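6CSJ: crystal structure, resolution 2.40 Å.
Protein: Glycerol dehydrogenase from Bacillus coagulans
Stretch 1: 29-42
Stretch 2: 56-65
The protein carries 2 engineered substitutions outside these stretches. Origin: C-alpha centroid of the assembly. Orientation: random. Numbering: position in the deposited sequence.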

# COMPACT_ATOMS: atom_id res chain seq x y z
N GLY A 29 -7.84 -19.07 16.60
CA GLY A 29 -8.01 -20.52 16.45
C GLY A 29 -6.93 -21.38 17.10
O GLY A 29 -5.93 -20.88 17.63
N LYS A 30 -7.15 -22.70 17.04
CA LYS A 30 -6.24 -23.68 17.65
C LYS A 30 -5.03 -24.06 16.79
O LYS A 30 -4.05 -24.53 17.33
CB LYS A 30 -7.05 -24.93 18.02
CG LYS A 30 -7.85 -24.74 19.31
CD LYS A 30 -9.13 -23.90 19.24
CE LYS A 30 -9.41 -23.26 20.61
NZ LYS A 30 -10.85 -23.06 20.93
N LYS A 31 -5.13 -23.86 15.48
CA LYS A 31 -4.11 -24.34 14.54
C LYS A 31 -3.86 -23.33 13.41
O LYS A 31 -4.71 -23.12 12.55
CB LYS A 31 -4.56 -25.69 13.97
CG LYS A 31 -3.61 -26.36 12.98
CD LYS A 31 -2.38 -26.91 13.66
CE LYS A 31 -1.35 -27.38 12.64
NZ LYS A 31 -1.74 -28.61 11.90
N ALA A 32 -2.67 -22.73 13.41
CA ALA A 32 -2.30 -21.71 12.44
C ALA A 32 -1.58 -22.30 11.23
O ALA A 32 -0.78 -23.23 11.36
CB ALA A 32 -1.41 -20.66 13.09
N PHE A 33 -1.89 -21.76 10.06
CA PHE A 33 -1.21 -22.10 8.81
C PHE A 33 -0.44 -20.84 8.38
O PHE A 33 -1.04 -19.84 7.99
CB PHE A 33 -2.26 -22.52 7.77
CG PHE A 33 -1.68 -22.96 6.46
CD1 PHE A 33 -1.12 -24.22 6.33
CD2 PHE A 33 -1.74 -22.14 5.33
CE1 PHE A 33 -0.59 -24.65 5.11
CE2 PHE A 33 -1.22 -22.55 4.12
CZ PHE A 33 -0.64 -23.81 4.00
N ILE A 34 0.89 -20.90 8.46
CA ILE A 34 1.74 -19.72 8.36
C ILE A 34 2.50 -19.72 7.03
O ILE A 34 3.44 -20.50 6.85
CB ILE A 34 2.69 -19.63 9.59
CG1 ILE A 34 1.86 -19.54 10.88
CG2 ILE A 34 3.63 -18.44 9.46
CD1 ILE A 34 2.65 -19.55 12.16
N ILE A 35 2.08 -18.85 6.12
CA ILE A 35 2.62 -18.78 4.76
C ILE A 35 3.76 -17.76 4.71
O ILE A 35 3.60 -16.64 5.16
CB ILE A 35 1.51 -18.38 3.75
CG1 ILE A 35 0.34 -19.37 3.82
CG2 ILE A 35 2.05 -18.33 2.33
CD1 ILE A 35 -0.92 -18.85 3.15
N ALA A 36 4.88 -18.16 4.13
CA ALA A 36 6.03 -17.28 3.92
C ALA A 36 6.94 -17.83 2.82
O ALA A 36 7.07 -19.05 2.67
CB ALA A 36 6.82 -17.13 5.21
N ASP A 37 7.56 -16.94 2.04
CA ASP A 37 8.49 -17.37 1.00
C ASP A 37 9.84 -17.83 1.58
O ASP A 37 10.04 -17.79 2.80
CB ASP A 37 8.66 -16.28 -0.10
CG ASP A 37 9.39 -15.03 0.38
OD1 ASP A 37 10.03 -15.02 1.44
OD2 ASP A 37 9.35 -14.05 -0.36
N ASP A 38 10.75 -18.26 0.70
CA ASP A 38 12.07 -18.74 1.10
C ASP A 38 12.84 -17.72 1.96
O ASP A 38 13.25 -18.03 3.08
CB ASP A 38 12.90 -19.12 -0.15
CG ASP A 38 14.17 -19.86 0.21
OD1 ASP A 38 14.05 -20.96 0.81
OD2 ASP A 38 15.27 -19.35 -0.09
N PHE A 39 13.01 -16.52 1.44
CA PHE A 39 13.75 -15.46 2.13
C PHE A 39 13.18 -15.13 3.51
O PHE A 39 13.92 -15.06 4.49
CB PHE A 39 13.82 -14.20 1.26
CG PHE A 39 14.58 -13.08 1.91
CD1 PHE A 39 15.97 -13.05 1.87
CD2 PHE A 39 13.90 -12.05 2.58
CE1 PHE A 39 16.68 -12.01 2.47
CE2 PHE A 39 14.60 -11.01 3.18
CZ PHE A 39 15.99 -11.00 3.13
N VAL A 40 11.86 -14.92 3.58
CA VAL A 40 11.20 -14.53 4.84
C VAL A 40 11.20 -15.68 5.85
O VAL A 40 11.32 -15.43 7.05
CB VAL A 40 9.77 -13.97 4.62
CG1 VAL A 40 9.08 -13.68 5.96
CG2 VAL A 40 9.82 -12.70 3.78
N THR A 41 11.08 -16.92 5.38
CA THR A 41 11.19 -18.10 6.25
C THR A 41 12.56 -18.14 6.95
O THR A 41 12.62 -18.38 8.16
CB THR A 41 10.93 -19.42 5.48
OG1 THR A 41 9.60 -19.40 4.94
CG2 THR A 41 11.07 -20.65 6.39
N GLY A 42 13.64 -17.87 6.21
CA GLY A 42 14.97 -17.75 6.79
C GLY A 42 15.10 -16.55 7.72
O GLY A 42 15.76 -16.63 8.76
N GLU A 56 3.42 -26.45 20.49
CA GLU A 56 4.07 -26.79 19.20
C GLU A 56 3.19 -27.50 18.16
O GLU A 56 3.57 -27.56 17.00
CB GLU A 56 5.38 -27.56 19.43
CG GLU A 56 6.39 -26.79 20.26
CD GLU A 56 7.85 -27.12 20.05
OE1 GLU A 56 8.22 -27.84 19.09
OE2 GLU A 56 8.61 -26.61 20.87
N THR A 57 2.02 -28.03 18.56
CA THR A 57 1.01 -28.56 17.63
C THR A 57 0.02 -27.51 17.16
O THR A 57 -0.94 -27.85 16.45
CB THR A 57 0.17 -29.72 18.25
OG1 THR A 57 -0.49 -29.27 19.44
CG2 THR A 57 1.03 -30.93 18.57
N GLY A 58 0.24 -26.25 17.55
CA GLY A 58 -0.67 -25.17 17.21
C GLY A 58 -0.32 -24.33 16.01
O GLY A 58 -0.92 -23.27 15.82
N TYR A 59 0.66 -24.77 15.21
CA TYR A 59 1.01 -24.14 13.96
C TYR A 59 1.74 -25.09 13.00
O TYR A 59 2.29 -26.10 13.42
CB TYR A 59 1.91 -22.93 14.21
CG TYR A 59 3.38 -23.28 14.34
CD1 TYR A 59 3.87 -23.92 15.48
CD2 TYR A 59 4.28 -22.99 13.31
CE1 TYR A 59 5.22 -24.24 15.60
CE2 TYR A 59 5.62 -23.33 13.41
CZ TYR A 59 6.08 -23.96 14.56
OH TYR A 59 7.40 -24.31 14.66
N GLN A 60 1.74 -24.74 11.71
CA GLN A 60 2.67 -25.31 10.74
C GLN A 60 3.05 -24.24 9.73
O GLN A 60 2.22 -23.43 9.33
CB GLN A 60 2.04 -26.47 9.98
CG GLN A 60 2.11 -27.82 10.70
CD GLN A 60 1.81 -28.98 9.77
OE1 GLN A 60 0.75 -29.61 9.86
NE2 GLN A 60 2.75 -29.27 8.86
N MET A 61 4.33 -24.25 9.33
CA MET A 61 4.84 -23.37 8.29
C MET A 61 4.55 -23.97 6.95
O MET A 61 4.48 -25.19 6.82
CB MET A 61 6.36 -23.20 8.42
CG MET A 61 6.84 -22.62 9.74
SD MET A 61 6.36 -20.90 9.97
CE MET A 61 7.35 -20.05 8.73
N ALA A 62 4.37 -23.11 5.95
CA ALA A 62 4.18 -23.54 4.57
C ALA A 62 4.99 -22.62 3.69
O ALA A 62 4.92 -21.40 3.84
CB ALA A 62 2.71 -23.48 4.20
N LEU A 63 5.76 -23.20 2.77
CA LEU A 63 6.60 -22.45 1.86
C LEU A 63 5.76 -21.89 0.71
O LEU A 63 5.11 -22.63 -0.01
CB LEU A 63 7.74 -23.32 1.32
CG LEU A 63 8.76 -22.66 0.38
CD1 LEU A 63 9.54 -21.59 1.11
CD2 LEU A 63 9.70 -23.68 -0.24
N PHE A 64 5.81 -20.57 0.55
CA PHE A 64 5.12 -19.84 -0.54
C PHE A 64 6.04 -19.79 -1.76
O PHE A 64 7.22 -19.49 -1.63
CB PHE A 64 4.78 -18.43 -0.04
CG PHE A 64 4.14 -17.53 -1.07
CD1 PHE A 64 2.98 -17.90 -1.73
CD2 PHE A 64 4.68 -16.26 -1.33
CE1 PHE A 64 2.39 -17.05 -2.66
CE2 PHE A 64 4.09 -15.41 -2.25
CZ PHE A 64 2.94 -15.80 -2.92
N GLY A 65 5.49 -20.09 -2.94
CA GLY A 65 6.25 -20.09 -4.19
C GLY A 65 6.67 -18.72 -4.71
O GLY A 65 7.53 -18.62 -5.58
O HOH W 1 7.56 -21.15 5.43

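Parallel β-strands that are distant in sequence are joined first by their backbones and then by the side chains that line each face, and these two stretches of glycerol dehydrogenase illustrate the rule. Strands 32-36 and 59-63 run in the same direction, their axes inclined by 27° and approaching to 4.8 Å, and the contact buries 824 Å² in all.

The backbone ladder is regular. In a parallel pair, one residue in two on a strand turns both its N and its O to the neighbour, and here A32, I34 and A36 do so. A32 N donates to G58 O (3.0 Å) and A32 O accepts from Q60 N (3.0 Å); I34 N donates to Q60 O (3.0 Å) and I34 O accepts from A62 N (2.9 Å). The series closes with A36 N to A62 O, longer at 3.3 Å, and F64 N to A36 O at 2.9 Å. The same carbonyls also receive CA-H...O contacts, as from Y59 CA to A32 O (3.3 Å) and L63 CA to A36 O (3.5 Å).

Apolar packing follows the alternation of side chains. On the face carrying A32, I34 and A36, the branched I34 reaches two neighbours: its CD1 lies 4.0 Å from Y59 CD2, and its CG2 lies 3.7 Å from M61 SD. The flexible M61, with all three chi angles in m, bends its end nearer the first stretch. On the other face, F33 and I35 meet the second stretch. The F33 ring comes close to the small A62, with F33 CZ 3.4 Å from A62 CB, while I35 CG2 packs 3.6 Å from F64 CB. Both F33 and A62 are buried, as suits hydrocarbon side chains.

A polar contact lies near the start of the pairing. The long K31, bent at chi2 (p) and chi4 (m), brings its end nearer the second stretch, with K31 CD 3.3 Å from T57 O and K31 NZ in a weak hydrogen bond to Q60 OE1 (3.4 Å); NZ is also bonded elsewhere in the structure.

Right before the helix, D37 is the N-cap: D37 OD1 accepts from V40 N at 2.8 Å, a role suited to a short carboxylate. T41 OG1 donates to D37 O (2.7 Å), and a water donates both to T41 OG1 (2.7 Å) and, weakly, to A62 O (3.1 Å), linking the helix to the second strand. Nearby, the end of L63 comes nearer the first stretch, with L63 CD1 3.6 Å from D38 N.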